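Local atomic coordinates of aminotransferase (Psychrobacter arcticus 273-4, PDB entry 3IF2), a protein that probably transfers amino groups between amino acids and keto acids, such as valine and pyruvate, using pyridoxal 5'-phosphate as cofactor. Residues Ala209-Arg214 and Pro241-Asn246; Leu370-Leu375 and Glu413-Ser418. All coordinates share one frame; numbering follows the deposited sequence.

Contact 1 (Ala209-Arg214 and Pro241-Asn246); sequences AICCSR and PLIIDN. With PLP (pyridoxal-5'-phosphate), chain C.
Asp245 and Ser213, paired neighbours on parallel strands, meet PLP at its rim: Asp245 at the ring edge at N1, Ser213 at the neighbouring methyl group, and neither of the two segments touches a face of that ring. The Asp245 carboxylate is turned about 70° from the ring, with one oxygen to each side of the ring plane. PLP N1 donates to OD2 of Asp245 at 2.6 Å and more weakly to OD1 of the same residue at 3.0 Å. Ser213 CB lies 3.9 Å from the methyl carbon C2A of PLP, while its OG turns to Glu154. CG anti to the backbone N (chi1 176°) sets the Asp245 carboxylate at N1; Tyr158 OH holds its OD2 and the backbone N of Ala247 its OD1, which limits rotation of the group. The strands form a beta-alpha-beta crossover through helix 225-237 in the large-domain sheet of a fold type I PLP enzyme, and the aspartate that meets N1 is a hallmark of that fold. Five backbone bonds join them, among them Ile243 N to Ile210 O at 2.7 Å. On the face shared with Asp245, Cys211 SG lies against Ile243 CB at 3.9 Å, covered by Phe123 of helix 115-125. On the other face, Ile210 CG2 meets Leu242 CD1 at 3.9 Å; Ala235 and Met228 of helix 225-237 pack there. Beyond the strand the extended Arg214 runs to Leu223 O and a salt bridge with Asp225.

Contact 2 (Leu370-Leu375 and Glu413-Ser418); sequences LWFKDL and ECIRMS
Glu413 OE1 is gripped by Trp371 NE1, at 3.1 Å, and by a water that donates to it and also to Asp374 OD1. The indole N-H points at the oxygen almost within its own ring plane and meets it on the anti side of a carboxylate tilted 32° from the ring. This side-chain bond closes the end of an antiparallel strand pair in the small, C-terminal domain of the fold type I aminotransferase, where Phe372-Leu375 makes a type II turn. The second oxygen, OE2, takes a weak bond from Asp374 N at 3.3 Å and another from Gln409 NE2. Because Asp374 OD1 lies only 4.3 Å from Glu413 OE2, the bridging water probably eases the repulsion between two acids. An alanine in place of Glu413 would probably leave the indole N-H without its acceptor, take a partner from the water and from Gln409 NE2, and open a gap beside the turn. Leu370 and Ile415 form the hydrogen-bonded pair, and Phe372 N adds a bond to Glu413 O. Trp371 and Cys414 form the non-hydrogen-bonded pair; SG stands obliquely to the indole, 3.6 Å from Trp371 CB, while Lys373 CG lies over the rim of one ring face. On the opposite side of the sheet, helix 423-441 packs on Phe372 and Met417. Ile415, on the same face as Leu370, holds CG1 between its backbone N and carbonyl carbon (chi1 72°), which sends CD1 to the edge of the Phe372 ring, 3.8 Å from CE2.

How the contacts relate
Both contacts pair strands, but in different sheets: contact 1 is parallel and lies in the large-domain sheet, contact 2 antiparallel and nearer the periphery. Their centres are 25 Å apart and their nearest atoms about 10 Å, without touching. Every residue of contact 1 is buried, helices cover both faces, and its one carboxylate meets the cofactor. Contact 2 keeps an apolar side under helix 423-441, yet its turn reaches solvent at Asp374, and there a carboxylate, an indole and a water bond to one another, away from the cofactor. The cofactor site connects them indirectly: Arg416 of contact 2 hydrogen-bonds Asn217, which binds the same PLP as Asp245 of contact 1.

Contact 1 (Ala209-Arg214 and Pro241-Asn246)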
loop_
_atom_site.group_PDB
_atom_site.type_symbol
_atom_site.label_atom_id
_atom_site.label_comp_id
_atom_site.label_asym_id
_atom_site.label_seq_id
_atom_site.Cartn_x
_atom_site.Cartn_y
_atom_site.Cartn_z
ATOM N N ALA A 209 4.324 -21.792 -6.914
ATOM C CA ALA A 209 4.685 -21.760 -5.491
ATOM C C ALA A 209 3.670 -22.544 -4.675
ATOM O O ALA A 209 2.594 -22.850 -5.181
ATOM C CB ALA A 209 4.735 -20.331 -4.999
ATOM N N ILE A 210 4.039 -22.888 -3.436
ATOM C CA ILE A 210 3.126 -23.528 -2.478
ATOM C C ILE A 210 2.891 -22.496 -1.386
ATOM O O ILE A 210 3.833 -21.807 -0.991
ATOM C CB ILE A 210 3.679 -24.823 -1.853
ATOM C CG1 ILE A 210 3.989 -25.853 -2.942
ATOM C CG2 ILE A 210 2.658 -25.425 -0.893
ATOM C CD1 ILE A 210 4.526 -27.193 -2.405
ATOM N N CYS A 211 1.652 -22.383 -0.904
ATOM C CA CYS A 211 1.318 -21.437 0.161
ATOM C C CYS A 211 0.281 -21.919 1.181
ATOM O O CYS A 211 -0.667 -22.616 0.824
ATOM C CB CYS A 211 0.824 -20.126 -0.443
ATOM S SG CYS A 211 0.589 -18.831 0.812
ATOM N N CYS A 212 0.477 -21.521 2.444
ATOM C CA CYS A 212 -0.487 -21.783 3.513
ATOM C C CYS A 212 -0.291 -20.897 4.741
ATOM O O CYS A 212 0.792 -20.369 4.949
ATOM C CB CYS A 212 -0.411 -23.228 3.966
ATOM S SG CYS A 212 1.156 -23.590 4.687
ATOM N N SER A 213 -1.354 -20.770 5.540
ATOM C CA SER A 213 -1.368 -20.010 6.777
ATOM C C SER A 213 -1.197 -20.969 7.949
ATOM O O SER A 213 -1.784 -22.056 7.940
ATOM C CB SER A 213 -2.644 -19.178 6.906
ATOM O OG SER A 213 -3.812 -19.929 6.666
ATOM N N ARG A 214 -0.385 -20.557 8.935
ATOM C CA ARG A 214 -0.044 -21.374 10.098
ATOM C C ARG A 214 0.151 -20.506 11.362
ATOM O O ARG A 214 1.185 -19.829 11.492
ATOM C CB ARG A 214 1.234 -22.176 9.788
ATOM C CG ARG A 214 1.472 -23.359 10.709
ATOM C CD ARG A 214 2.880 -23.866 10.591
ATOM N NE ARG A 214 3.083 -25.110 11.339
ATOM C CZ ARG A 214 4.248 -25.568 11.813
ATOM N NH1 ARG A 214 5.397 -24.887 11.692
ATOM N NH2 ARG A 214 4.264 -26.735 12.463
ATOM N N PRO A 241 9.131 -22.180 -4.356
ATOM C CA PRO A 241 9.209 -21.873 -2.944
ATOM C C PRO A 241 7.960 -22.258 -2.160
ATOM O O PRO A 241 6.888 -22.464 -2.743
ATOM C CB PRO A 241 9.389 -20.358 -2.944
ATOM C CG PRO A 241 8.656 -19.921 -4.102
ATOM C CD PRO A 241 8.941 -20.950 -5.143
ATOM N N LEU A 242 8.144 -22.329 -0.843
ATOM C CA LEU A 242 7.091 -22.579 0.135
ATOM C C LEU A 242 6.862 -21.253 0.879
ATOM O O LEU A 242 7.724 -20.801 1.644
ATOM C CB LEU A 242 7.523 -23.679 1.091
ATOM C CG LEU A 242 6.641 -24.047 2.268
ATOM C CD1 LEU A 242 5.223 -24.358 1.810
ATOM C CD2 LEU A 242 7.290 -25.240 2.999
ATOM N N ILE A 243 5.720 -20.623 0.613
ATOM C CA ILE A 243 5.330 -19.368 1.224
ATOM C C ILE A 243 4.560 -19.760 2.472
ATOM O O ILE A 243 3.676 -20.607 2.387
ATOM C CB ILE A 243 4.419 -18.524 0.294
ATOM C CG1 ILE A 243 5.061 -18.336 -1.101
ATOM C CG2 ILE A 243 4.142 -17.169 0.923
ATOM C CD1 ILE A 243 4.203 -17.606 -2.069
ATOM N N ILE A 244 4.885 -19.155 3.620
ATOM C CA ILE A 244 4.205 -19.457 4.906
ATOM C C ILE A 244 3.737 -18.154 5.569
ATOM O O ILE A 244 4.555 -17.301 5.914
ATOM C CB ILE A 244 5.110 -20.214 5.899
ATOM C CG1 ILE A 244 5.734 -21.446 5.230
ATOM C CG2 ILE A 244 4.305 -20.578 7.192
ATOM C CD1 ILE A 244 6.622 -22.232 6.166
ATOM N N ASP A 245 2.419 -18.047 5.766
ATOM C CA ASP A 245 1.761 -16.881 6.355
ATOM C C ASP A 245 1.666 -17.066 7.872
ATOM O O ASP A 245 0.844 -17.873 8.326
ATOM C CB ASP A 245 0.382 -16.752 5.678
ATOM C CG ASP A 245 -0.498 -15.635 6.225
ATOM O OD1 ASP A 245 -0.112 -14.845 7.122
ATOM O OD2 ASP A 245 -1.615 -15.523 5.664
ATOM N N ASN A 246 2.519 -16.349 8.638
ATOM C CA ASN A 246 2.474 -16.367 10.126
ATOM C C ASN A 246 1.744 -15.190 10.723
ATOM O O ASN A 246 2.112 -14.725 11.792
ATOM C CB ASN A 246 3.854 -16.404 10.768
ATOM C CG ASN A 246 4.587 -17.605 10.427
ATOM O OD1 ASN A 246 4.926 -17.798 9.259
ATOM N ND2 ASN A 246 4.878 -18.447 11.436
HETATM N N1 PLP C . -2.963 -13.790 7.045
HETATM C C2 PLP C . -4.067 -14.289 7.704
HETATM C C2A PLP C . -4.109 -15.759 7.972
HETATM C C3 PLP C . -5.098 -13.412 8.111
HETATM O O3 PLP C . -6.210 -13.864 8.771
HETATM C C4 PLP C . -5.004 -12.031 7.818
HETATM C C4A PLP C . -6.256 -11.187 8.031
HETATM O O4A PLP C . -6.215 -10.103 8.625
HETATM C C5 PLP C . -3.846 -11.542 7.127
HETATM C C6 PLP C . -2.843 -12.457 6.758
HETATM C C5A PLP C . -3.660 -10.066 6.720
HETATM O O4P PLP C . -3.063 -9.268 7.721
HETATM P P PLP C . -2.502 -7.804 7.381
HETATM O O1P PLP C . -2.579 -7.273 5.970
HETATM O O2P PLP C . -1.068 -7.947 7.766
HETATM O O3P PLP C . -3.256 -6.891 8.265
#

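Contact 2 (Leu370-Leu375 and Glu413-Ser418)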
loop_
_atom_site.group_PDB
_atom_site.type_symbol
_atom_site.label_atom_id
_atom_site.label_comp_id
_atom_site.label_asym_id
_atom_site.label_seq_id
_atom_site.Cartn_x
_atom_site.Cartn_y
_atom_site.Cartn_z
ATOM N N LEU A 370 -16.948 -23.815 13.159
ATOM C CA LEU A 370 -18.060 -24.683 13.554
ATOM C C LEU A 370 -18.585 -25.445 12.348
ATOM O O LEU A 370 -18.828 -24.825 11.312
ATOM C CB LEU A 370 -19.207 -23.848 14.161
ATOM C CG LEU A 370 -19.081 -23.298 15.598
ATOM C CD1 LEU A 370 -17.727 -22.726 15.901
ATOM C CD2 LEU A 370 -20.161 -22.256 15.871
ATOM N N TRP A 371 -18.746 -26.771 12.497
ATOM C CA TRP A 371 -19.277 -27.680 11.453
ATOM C C TRP A 371 -20.603 -28.319 11.910
ATOM O O TRP A 371 -20.619 -29.126 12.829
ATOM C CB TRP A 371 -18.224 -28.740 11.105
ATOM C CG TRP A 371 -18.646 -29.842 10.142
ATOM C CD1 TRP A 371 -19.593 -29.766 9.145
ATOM C CD2 TRP A 371 -18.048 -31.134 10.014
ATOM N NE1 TRP A 371 -19.669 -30.959 8.457
ATOM C CE2 TRP A 371 -18.725 -31.814 8.958
ATOM C CE3 TRP A 371 -17.014 -31.799 10.695
ATOM C CZ2 TRP A 371 -18.399 -33.128 8.574
ATOM C CZ3 TRP A 371 -16.691 -33.123 10.313
ATOM C CH2 TRP A 371 -17.391 -33.769 9.262
ATOM N N PHE A 372 -21.695 -27.930 11.254
ATOM C CA PHE A 372 -23.036 -28.450 11.506
ATOM C C PHE A 372 -23.264 -29.623 10.553
ATOM O O PHE A 372 -23.630 -29.403 9.400
ATOM C CB PHE A 372 -24.090 -27.351 11.272
ATOM C CG PHE A 372 -23.843 -26.094 12.053
ATOM C CD1 PHE A 372 -24.021 -26.073 13.435
ATOM C CD2 PHE A 372 -23.461 -24.918 11.415
ATOM C CE1 PHE A 372 -23.793 -24.903 14.166
ATOM C CE2 PHE A 372 -23.238 -23.748 12.136
ATOM C CZ PHE A 372 -23.403 -23.741 13.512
ATOM N N LYS A 373 -23.020 -30.856 11.013
ATOM C CA LYS A 373 -23.237 -32.055 10.166
ATOM C C LYS A 373 -24.715 -32.163 9.726
ATOM O O LYS A 373 -25.601 -32.063 10.566
ATOM C CB LYS A 373 -22.832 -33.376 10.866
ATOM C CG LYS A 373 -21.316 -33.711 11.051
ATOM C CD LYS A 373 -21.216 -35.094 11.784
ATOM C CE LYS A 373 -19.792 -35.583 12.154
ATOM N NZ LYS A 373 -18.990 -36.239 11.078
ATOM N N ASP A 374 -24.955 -32.325 8.418
ATOM C CA ASP A 374 -26.311 -32.492 7.821
ATOM C C ASP A 374 -27.300 -31.357 8.117
ATOM O O ASP A 374 -28.470 -31.605 8.408
ATOM C CB ASP A 374 -26.938 -33.837 8.245
ATOM C CG ASP A 374 -26.018 -35.020 8.023
ATOM O OD1 ASP A 374 -25.173 -34.984 7.099
ATOM O OD2 ASP A 374 -26.151 -35.998 8.785
ATOM N N LEU A 375 -26.824 -30.117 8.022
ATOM C CA LEU A 375 -27.665 -28.946 8.291
ATOM C C LEU A 375 -28.701 -28.860 7.157
ATOM O O LEU A 375 -28.314 -28.961 5.983
ATOM C CB LEU A 375 -26.818 -27.669 8.395
ATOM C CG LEU A 375 -27.482 -26.345 8.820
ATOM C CD1 LEU A 375 -28.190 -26.456 10.156
ATOM C CD2 LEU A 375 -26.451 -25.196 8.856
ATOM N N GLU A 413 -21.525 -26.379 5.017
ATOM C CA GLU A 413 -21.890 -26.824 6.384
ATOM C C GLU A 413 -21.118 -26.169 7.536
ATOM O O GLU A 413 -21.368 -26.503 8.679
ATOM C CB GLU A 413 -21.804 -28.363 6.473
ATOM C CG GLU A 413 -22.927 -29.070 5.721
ATOM C CD GLU A 413 -22.918 -30.583 5.875
ATOM O OE1 GLU A 413 -21.925 -31.145 6.404
ATOM O OE2 GLU A 413 -23.922 -31.217 5.443
ATOM N N CYS A 414 -20.238 -25.207 7.262
ATOM C CA CYS A 414 -19.473 -24.567 8.328
ATOM C C CYS A 414 -19.620 -23.058 8.422
ATOM O O CYS A 414 -20.132 -22.421 7.496
ATOM C CB CYS A 414 -17.999 -24.963 8.222
ATOM S SG CYS A 414 -17.800 -26.720 8.202
ATOM N N ILE A 415 -19.248 -22.515 9.591
ATOM C CA ILE A 415 -19.177 -21.063 9.801
ATOM C C ILE A 415 -17.892 -20.683 10.551
ATOM O O ILE A 415 -17.364 -21.496 11.312
ATOM C CB ILE A 415 -20.460 -20.449 10.489
ATOM C CG1 ILE A 415 -20.588 -20.820 11.978
ATOM C CG2 ILE A 415 -21.751 -20.817 9.692
ATOM C CD1 ILE A 415 -21.877 -20.270 12.632
ATOM N N ARG A 416 -17.370 -19.484 10.277
ATOM C CA ARG A 416 -16.244 -18.911 11.038
ATOM C C ARG A 416 -16.853 -17.904 12.035
ATOM O O ARG A 416 -17.726 -17.093 11.659
ATOM C CB ARG A 416 -15.225 -18.204 10.146
ATOM C CG ARG A 416 -13.929 -17.882 10.852
ATOM C CD ARG A 416 -13.089 -16.905 10.047
ATOM N NE ARG A 416 -13.653 -15.566 10.009
ATOM C CZ ARG A 416 -13.162 -14.549 9.297
ATOM N NH1 ARG A 416 -12.064 -14.679 8.547
ATOM N NH2 ARG A 416 -13.772 -13.373 9.356
HETATM N N MSE A 417 -16.391 -17.980 13.286
HETATM C CA MSE A 417 -16.849 -17.125 14.394
HETATM C C MSE A 417 -15.643 -16.490 15.066
HETATM O O MSE A 417 -14.712 -17.199 15.417
HETATM C CB MSE A 417 -17.578 -17.991 15.415
HETATM C CG MSE A 417 -18.220 -17.215 16.549
HETATM SE SE MSE A 417 -19.093 -18.379 17.808
HETATM C CE MSE A 417 -17.498 -19.216 18.465
ATOM N N SER A 418 -15.655 -15.175 15.253
ATOM C CA SER A 418 -14.529 -14.500 15.908
ATOM C C SER A 418 -14.611 -14.613 17.439
ATOM O O SER A 418 -15.623 -14.238 18.036
ATOM C CB SER A 418 -14.436 -13.023 15.522
ATOM O OG SER A 418 -13.313 -12.420 16.206
HETATM O O HOH W 1 -22.588 -33.689 7.355
#